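Succinoglycan biosynthesis protein (Bacillus cereus ATCC 14579, PDB 3B55) binds calcium and, as a member of the erythromycin esterase family, may act as a hydrolase, although its exact function is not established. Local coordinates at residues Q382-L387 with F427-Q432; G340-E345 with S370-F375; V310-M315 with K334-I339. The protein carries 1 engineered substitution. All blocks are in the same frame, centred on the assembly; numbering follows the deposited sequence.

Going from the N terminus, contact 3 comes first. It closes the loop from 310-315 to 334-339, which holds helix 324-332, at the start of strand 336-344. Contact 2 follows at once on the same strand. It closes 340-345 onto 370-375 and so brings helix 371-376 against the strand's far end. Contact 1 comes last and pairs strand 382-386 with strand 429-433. The three loops run in series, so none nests in or crosses another. Strand 336-344 carries contacts 2 and 3 and neighbours strand 429-433 in the mixed sheet. Asp428 and Ile429 bind Ser338, while Ile429 and Val431 bind Gly340 and Ser342, tying contact 1 to both others.

Contact 1 (Q382-L387 with F427-Q432); sequences QFFIDL and FDILVQ
Phe427 follows a helix and leads into the strand. Its CB lies 4.0 Å from Leu387 CD1, and the leucine leans over the Phe427 carbonyl. Asp428 points its side chain away, and OD2 accepts a hydrogen bond from Ser338 N, while its O accepts from Leu387 N at 3.0 Å. That donor sits 31° above the carbonyl plane. Ile429 faces the same way as Asp386, whose carboxylate pairs with Arg388. Leu430 forms two backbone bonds with Ile385, and its N meets Ile385 O at 3.0 Å, nearly along the C=O axis. CB of Leu430 also touches both methyls of Leu387. Val431 forms a non-hydrogen-bonded pair with Phe384, and its CG2 rests 3.5 Å from Phe384 CB. Gln432 N reaches Phe383 O at 2.8 Å. Phe383 CG sits in the crowded position between N and the carbonyl carbon (chi1 64°), which lays one ring face beside Gln432 CB in a CH-pi contact. Gln432 CG runs on past CE1 and CZ. The pairing is regular antiparallel sheet with an axis angle of 168°. Strand 51-53 borders strand 382-386 on its other edge, strand 336-344 runs parallel beside strand 429-433, and Phe375 of helix 371-376 covers the face bearing Phe383, Ile385 and Leu430.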
# COMPACT_ATOMS: atom_id res chain seq x y z
N GLN A 382 0.71 17.69 15.45
CA GLN A 382 1.16 16.91 14.30
C GLN A 382 2.45 17.54 13.76
O GLN A 382 2.62 18.76 13.81
CB GLN A 382 0.14 16.92 13.15
CG GLN A 382 -1.30 16.59 13.52
CD GLN A 382 -2.02 17.77 14.11
OE1 GLN A 382 -1.73 18.93 13.77
NE2 GLN A 382 -2.99 17.50 14.97
N PHE A 383 3.34 16.70 13.24
CA PHE A 383 4.59 17.19 12.68
C PHE A 383 5.30 16.07 11.94
O PHE A 383 4.98 14.90 12.10
CB PHE A 383 5.51 17.71 13.79
CG PHE A 383 5.96 16.64 14.75
CD1 PHE A 383 5.16 16.28 15.84
CD2 PHE A 383 7.17 15.98 14.57
CE1 PHE A 383 5.57 15.29 16.74
CE2 PHE A 383 7.59 14.99 15.46
CZ PHE A 383 6.79 14.64 16.54
N PHE A 384 6.25 16.44 11.08
CA PHE A 384 7.03 15.44 10.39
C PHE A 384 8.49 15.80 10.51
O PHE A 384 8.84 16.92 10.92
CB PHE A 384 6.60 15.26 8.93
CG PHE A 384 6.78 16.48 8.07
CD1 PHE A 384 5.93 17.58 8.18
CD2 PHE A 384 7.75 16.49 7.07
CE1 PHE A 384 6.02 18.65 7.30
CE2 PHE A 384 7.85 17.56 6.18
CZ PHE A 384 6.99 18.64 6.30
N ILE A 385 9.36 14.86 10.18
CA ILE A 385 10.79 15.10 10.31
C ILE A 385 11.59 14.17 9.42
O ILE A 385 11.17 13.05 9.14
CB ILE A 385 11.22 14.89 11.78
CG1 ILE A 385 12.73 15.03 11.91
CG2 ILE A 385 10.75 13.53 12.27
CD1 ILE A 385 13.17 15.35 13.33
N ASP A 386 12.75 14.65 8.98
CA ASP A 386 13.62 13.85 8.13
C ASP A 386 14.57 13.06 9.04
O ASP A 386 15.50 13.63 9.62
CB ASP A 386 14.45 14.76 7.21
CG ASP A 386 15.11 13.98 6.09
OD1 ASP A 386 15.49 12.81 6.31
OD2 ASP A 386 15.27 14.55 4.98
N LEU A 387 14.31 11.77 9.17
CA LEU A 387 15.13 10.90 10.01
C LEU A 387 16.56 10.76 9.46
O LEU A 387 17.49 10.47 10.20
CB LEU A 387 14.49 9.51 10.11
CG LEU A 387 13.05 9.46 10.63
CD1 LEU A 387 12.54 8.03 10.62
CD2 LEU A 387 12.98 10.04 12.03
N PHE A 427 12.37 3.97 7.96
CA PHE A 427 11.85 5.14 7.25
C PHE A 427 12.81 6.30 7.08
O PHE A 427 13.66 6.57 7.94
CB PHE A 427 10.61 5.67 7.97
CG PHE A 427 9.52 4.66 8.16
CD1 PHE A 427 8.75 4.23 7.08
CD2 PHE A 427 9.24 4.15 9.43
CE1 PHE A 427 7.72 3.30 7.26
CE2 PHE A 427 8.21 3.22 9.62
CZ PHE A 427 7.45 2.79 8.53
N ASP A 428 12.65 7.01 5.97
CA ASP A 428 13.45 8.19 5.67
C ASP A 428 12.74 9.39 6.30
O ASP A 428 13.38 10.33 6.76
CB ASP A 428 13.54 8.42 4.16
CG ASP A 428 14.16 7.24 3.41
OD1 ASP A 428 15.28 6.82 3.78
OD2 ASP A 428 13.52 6.75 2.46
N ILE A 429 11.42 9.35 6.34
CA ILE A 429 10.64 10.45 6.88
C ILE A 429 9.52 9.97 7.80
O ILE A 429 8.78 9.05 7.45
CB ILE A 429 10.02 11.28 5.73
CG1 ILE A 429 11.15 11.78 4.82
CG2 ILE A 429 9.19 12.45 6.28
CD1 ILE A 429 10.67 12.34 3.49
N LEU A 430 9.40 10.59 8.97
CA LEU A 430 8.36 10.22 9.91
C LEU A 430 7.36 11.34 10.18
O LEU A 430 7.73 12.49 10.41
CB LEU A 430 8.94 9.78 11.26
CG LEU A 430 7.81 9.29 12.20
CD1 LEU A 430 7.76 7.76 12.21
CD2 LEU A 430 8.02 9.82 13.60
N VAL A 431 6.08 10.98 10.14
CA VAL A 431 5.00 11.92 10.40
C VAL A 431 4.31 11.46 11.68
O VAL A 431 3.71 10.38 11.71
CB VAL A 431 4.00 11.95 9.24
CG1 VAL A 431 2.80 12.80 9.61
CG2 VAL A 431 4.68 12.47 7.99
N GLN A 432 4.40 12.27 12.73
CA GLN A 432 3.79 11.93 14.02
C GLN A 432 2.47 12.66 14.22
O GLN A 432 2.37 13.86 13.98
CB GLN A 432 4.75 12.29 15.16
CG GLN A 432 4.22 12.00 16.56
CD GLN A 432 4.29 10.52 16.94
OE1 GLN A 432 3.72 10.10 17.95
NE2 GLN A 432 5.01 9.74 16.15

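Contact 2 (G340-E345 with S370-F375); sequences GTSVYE and SYNYIF
Strand segment 340-344 crosses the first turn of helix 371-375 at -78°, with axes 7.3 Å apart and the CA atoms of Tyr344 and Asn372 nearest. Three residues of the strand and two of the helix make the contact. Asn372 is the central side chain. Its CG is anti to the carbonyl carbon, which carries the amide up to the strand and places it alongside Val343. Asn372 CB lies 3.6 Å from Val343 O, and the amide group comes close to the same oxygen. Ser342 points at the helix and brings its OG near the amide group. Val343 points away from the helix, and its side chain packs on Leu363 and Phe405, so the helix meets mainly its carbonyl. Tyr344 works differently. Its CG is anti to the backbone N (chi1 180°), and this brings the ring to the backbone of Asn372 and Tyr373. CD1 comes within 3.3 Å of Asn372 O, and CE1 lies 3.8 Å from Tyr373 CA. The ring comes in obliquely to both. Glu345 CG lies over one of its faces, 3.3 Å above the plane. The two tyrosine rings touch loosely, with Tyr344 CE1 4.4 Å from Tyr373 CD1. Ser370 is the N-cap of the helix. Its OG accepts a straight but weak bond from Tyr373 N, and it also bonds to Asp367 O. Tyr371 has its hydroxyl bound to Ile421 O and Leu423 N. Elsewhere the helix has apolar support, with Phe375 packing on strand 429-433 and Ile374 on helix 39-49. Against strand 336-344, however, the contact is largely polar: a buried amide meets a strand carbonyl, and a tyrosine ring lies obliquely against a helix carbonyl.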
# COMPACT_ATOMS: atom_id res chain seq x y z
N GLY A 340 6.71 7.09 6.85
CA GLY A 340 5.85 6.34 7.74
C GLY A 340 5.13 7.26 8.71
O GLY A 340 5.60 8.37 8.96
N THR A 341 3.99 6.82 9.22
CA THR A 341 3.22 7.61 10.18
C THR A 341 3.33 6.94 11.53
O THR A 341 3.54 5.73 11.61
CB THR A 341 1.73 7.73 9.79
OG1 THR A 341 1.22 6.46 9.36
CG2 THR A 341 1.55 8.76 8.68
N SER A 342 3.20 7.72 12.60
CA SER A 342 3.29 7.17 13.94
C SER A 342 2.28 7.84 14.85
O SER A 342 1.91 9.00 14.65
CB SER A 342 4.71 7.33 14.48
OG SER A 342 4.92 6.48 15.60
N VAL A 343 1.85 7.12 15.87
CA VAL A 343 0.85 7.64 16.78
C VAL A 343 1.32 7.68 18.22
O VAL A 343 2.46 7.32 18.52
CB VAL A 343 -0.42 6.79 16.68
CG1 VAL A 343 -1.03 6.92 15.29
CG2 VAL A 343 -0.08 5.33 16.97
N TYR A 344 0.43 8.10 19.11
CA TYR A 344 0.73 8.19 20.53
C TYR A 344 -0.50 7.87 21.40
O TYR A 344 -0.53 6.84 22.07
CB TYR A 344 1.26 9.59 20.86
CG TYR A 344 1.60 9.79 22.31
CD1 TYR A 344 2.39 8.87 23.00
CD2 TYR A 344 1.13 10.90 23.01
CE1 TYR A 344 2.70 9.04 24.34
CE2 TYR A 344 1.43 11.09 24.36
CZ TYR A 344 2.22 10.16 25.02
OH TYR A 344 2.52 10.34 26.35
N GLU A 345 -1.50 8.74 21.38
CA GLU A 345 -2.70 8.50 22.17
C GLU A 345 -3.95 8.53 21.30
O GLU A 345 -3.94 9.08 20.19
CB GLU A 345 -2.84 9.56 23.28
CG GLU A 345 -1.69 9.59 24.28
CD GLU A 345 -1.87 10.66 25.35
OE1 GLU A 345 -2.23 11.80 25.00
OE2 GLU A 345 -1.64 10.35 26.55
N SER A 370 9.73 3.24 23.98
CA SER A 370 9.15 3.08 22.66
C SER A 370 9.18 4.39 21.88
O SER A 370 9.18 5.48 22.46
CB SER A 370 7.71 2.58 22.77
OG SER A 370 6.82 3.57 23.26
N TYR A 371 9.24 4.27 20.56
CA TYR A 371 9.25 5.42 19.67
C TYR A 371 7.98 6.24 19.85
O TYR A 371 8.00 7.47 19.72
CB TYR A 371 9.34 4.95 18.22
CG TYR A 371 10.69 4.38 17.85
CD1 TYR A 371 11.81 5.21 17.74
CD2 TYR A 371 10.85 3.02 17.57
CE1 TYR A 371 13.04 4.70 17.35
CE2 TYR A 371 12.08 2.51 17.20
CZ TYR A 371 13.17 3.35 17.08
OH TYR A 371 14.37 2.85 16.64
N ASN A 372 6.87 5.56 20.15
CA ASN A 372 5.58 6.22 20.36
C ASN A 372 5.63 7.21 21.52
O ASN A 372 5.26 8.38 21.38
CB ASN A 372 4.51 5.16 20.63
CG ASN A 372 4.28 4.25 19.44
OD1 ASN A 372 3.50 4.58 18.54
ND2 ASN A 372 4.97 3.12 19.41
N TYR A 373 6.08 6.73 22.67
CA TYR A 373 6.18 7.58 23.86
C TYR A 373 7.13 8.74 23.60
O TYR A 373 6.80 9.90 23.87
CB TYR A 373 6.73 6.77 25.04
CG TYR A 373 6.82 7.57 26.32
CD1 TYR A 373 5.73 7.68 27.17
CD2 TYR A 373 8.00 8.24 26.67
CE1 TYR A 373 5.79 8.44 28.33
CE2 TYR A 373 8.08 9.00 27.84
CZ TYR A 373 6.96 9.10 28.66
OH TYR A 373 6.99 9.87 29.80
N ILE A 374 8.32 8.42 23.10
CA ILE A 374 9.34 9.42 22.84
C ILE A 374 8.88 10.50 21.86
O ILE A 374 8.99 11.69 22.16
CB ILE A 374 10.63 8.72 22.39
CG1 ILE A 374 11.18 7.92 23.59
CG2 ILE A 374 11.65 9.74 21.90
CD1 ILE A 374 12.36 7.02 23.28
N PHE A 375 8.37 10.10 20.69
CA PHE A 375 7.88 11.09 19.73
C PHE A 375 6.62 11.74 20.31
O PHE A 375 6.27 12.87 19.98
CB PHE A 375 7.54 10.42 18.39
CG PHE A 375 8.71 10.32 17.45
CD1 PHE A 375 8.96 11.32 16.51
CD2 PHE A 375 9.59 9.24 17.51
CE1 PHE A 375 10.06 11.25 15.66
CE2 PHE A 375 10.68 9.16 16.67
CZ PHE A 375 10.92 10.17 15.74

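Contact 3 (V310-M315 with K334-I339); sequences VSKTNM and KRYVSI
This contact lies within a beta-alpha-beta crossover of the mixed sheet. The chain leaves strand 301-306, passes through helix 324-332 and returns as the parallel strand 336-344, with strand 77-82 between the two in the sheet. Residues 310-315 are the loop after strand 301-306 and the short helix 307-310. The tight part is built from Val310, Lys312, Tyr336 and Ser338. Tyr336 and Ser338 both point at the loop, and each has its side chain anti to the backbone N. The tyrosine reaches the loop with its hydroxyl. The Val310 and Tyr336 side chains cross at about a right angle, with Val310 CB 3.4 Å from Tyr336 OH. Lys312 and Tyr336 approach tip to tip. The lysine chain is extended as far as CE and bends only at chi4 (-75°). CE passes 3.9 Å from Ser338 CB, and NZ then donates to Tyr336 O at 2.8 Å, from well above the carbonyl plane. NZ also sits 3.3 Å from Tyr336 CD2, oblique to the ring. Asp428 is a second, long and weak ion partner of this ammonium and probably helps to offset its charge. The contact is loose beyond Lys312. Thr313 and Asn314 are partly exposed and do not touch the strand segment, though Thr313 packs on helix 423-426. Ser311 turns away and donates to Thr313 O at 2.7 Å. On the solvent side, exposed Lys334 also points away. The Val310 side chain is about 10 Å from the bound calcium ion, so the contact lies near the metal but supplies neither of its protein ligands, His85 and Glu113. Val310 O takes two hydroxyl donors: Tyr336 OH on a lone pair at 2.8 Å and Ser338 OG, above the carbonyl plane, at 2.9 Å.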
# COMPACT_ATOMS: atom_id res chain seq x y z
N VAL A 310 5.58 -0.75 3.55
CA VAL A 310 6.40 0.27 2.87
C VAL A 310 7.71 0.56 3.60
O VAL A 310 8.56 1.28 3.07
CB VAL A 310 5.64 1.62 2.69
CG1 VAL A 310 4.43 1.43 1.79
CG2 VAL A 310 5.22 2.19 4.04
N SER A 311 7.87 0.04 4.81
CA SER A 311 9.09 0.27 5.57
C SER A 311 10.25 -0.39 4.84
O SER A 311 10.05 -1.37 4.12
CB SER A 311 8.97 -0.28 6.99
OG SER A 311 8.52 -1.62 7.01
N LYS A 312 11.46 0.15 5.00
CA LYS A 312 12.61 -0.42 4.32
C LYS A 312 13.17 -1.63 5.05
O LYS A 312 14.07 -2.30 4.55
CB LYS A 312 13.70 0.64 4.12
CG LYS A 312 13.30 1.78 3.19
CD LYS A 312 14.43 2.80 3.09
CE LYS A 312 14.03 4.05 2.32
NZ LYS A 312 13.94 3.86 0.85
N THR A 313 12.64 -1.90 6.24
CA THR A 313 13.06 -3.05 7.02
C THR A 313 11.79 -3.79 7.37
O THR A 313 10.70 -3.23 7.29
CB THR A 313 13.80 -2.65 8.30
OG1 THR A 313 12.96 -1.81 9.10
CG2 THR A 313 15.09 -1.91 7.97
N ASN A 314 11.94 -5.06 7.76
CA ASN A 314 10.81 -5.92 8.10
C ASN A 314 10.34 -5.80 9.54
O ASN A 314 10.97 -6.34 10.44
CB ASN A 314 11.20 -7.38 7.80
CG ASN A 314 10.01 -8.33 7.82
OD1 ASN A 314 10.14 -9.51 7.45
ND2 ASN A 314 8.85 -7.83 8.22
N MSE A 315 9.23 -5.10 9.76
CA MSE A 315 8.69 -4.95 11.11
C MSE A 315 7.54 -5.94 11.32
O MSE A 315 6.97 -6.02 12.41
CB MSE A 315 8.20 -3.51 11.35
CG MSE A 315 6.99 -3.09 10.53
SE MSE A 315 6.33 -1.33 11.06
CE MSE A 315 7.42 -0.24 9.93
N LYS A 334 18.17 4.98 -3.72
CA LYS A 334 17.76 6.34 -3.38
C LYS A 334 16.56 6.81 -4.19
O LYS A 334 16.06 7.91 -3.97
CB LYS A 334 18.92 7.31 -3.57
CG LYS A 334 19.33 7.50 -5.01
CD LYS A 334 20.60 8.32 -5.13
CE LYS A 334 20.98 8.52 -6.59
NZ LYS A 334 22.29 9.20 -6.73
N ARG A 335 16.09 5.99 -5.12
CA ARG A 335 14.94 6.40 -5.90
C ARG A 335 13.62 6.12 -5.19
O ARG A 335 12.57 6.61 -5.60
CB ARG A 335 14.96 5.75 -7.29
CG ARG A 335 16.00 6.38 -8.21
CD ARG A 335 15.63 6.19 -9.68
NE ARG A 335 15.65 4.78 -10.05
CZ ARG A 335 14.76 4.20 -10.85
NH1 ARG A 335 13.77 4.93 -11.36
NH2 ARG A 335 14.87 2.91 -11.15
N TYR A 336 13.68 5.34 -4.12
CA TYR A 336 12.50 5.02 -3.32
C TYR A 336 12.63 5.76 -2.00
O TYR A 336 13.63 5.61 -1.31
CB TYR A 336 12.40 3.52 -3.04
CG TYR A 336 11.28 3.13 -2.10
CD1 TYR A 336 9.96 3.49 -2.38
CD2 TYR A 336 11.53 2.40 -0.94
CE1 TYR A 336 8.92 3.13 -1.54
CE2 TYR A 336 10.49 2.03 -0.09
CZ TYR A 336 9.19 2.40 -0.39
OH TYR A 336 8.15 2.05 0.44
N VAL A 337 11.63 6.57 -1.67
CA VAL A 337 11.62 7.30 -0.41
C VAL A 337 10.49 6.70 0.40
O VAL A 337 9.39 6.51 -0.11
CB VAL A 337 11.37 8.81 -0.60
CG1 VAL A 337 11.08 9.46 0.74
CG2 VAL A 337 12.60 9.46 -1.22
N SER A 338 10.75 6.39 1.66
CA SER A 338 9.74 5.79 2.51
C SER A 338 9.29 6.71 3.64
O SER A 338 10.10 7.12 4.48
CB SER A 338 10.27 4.47 3.10
OG SER A 338 9.35 3.89 4.00
N ILE A 339 8.01 7.02 3.65
CA ILE A 339 7.43 7.88 4.67
C ILE A 339 6.50 7.05 5.54
O ILE A 339 5.61 6.37 5.03
CB ILE A 339 6.62 9.03 4.06
CG1 ILE A 339 7.54 9.92 3.23
CG2 ILE A 339 5.96 9.84 5.16
CD1 ILE A 339 6.83 11.02 2.47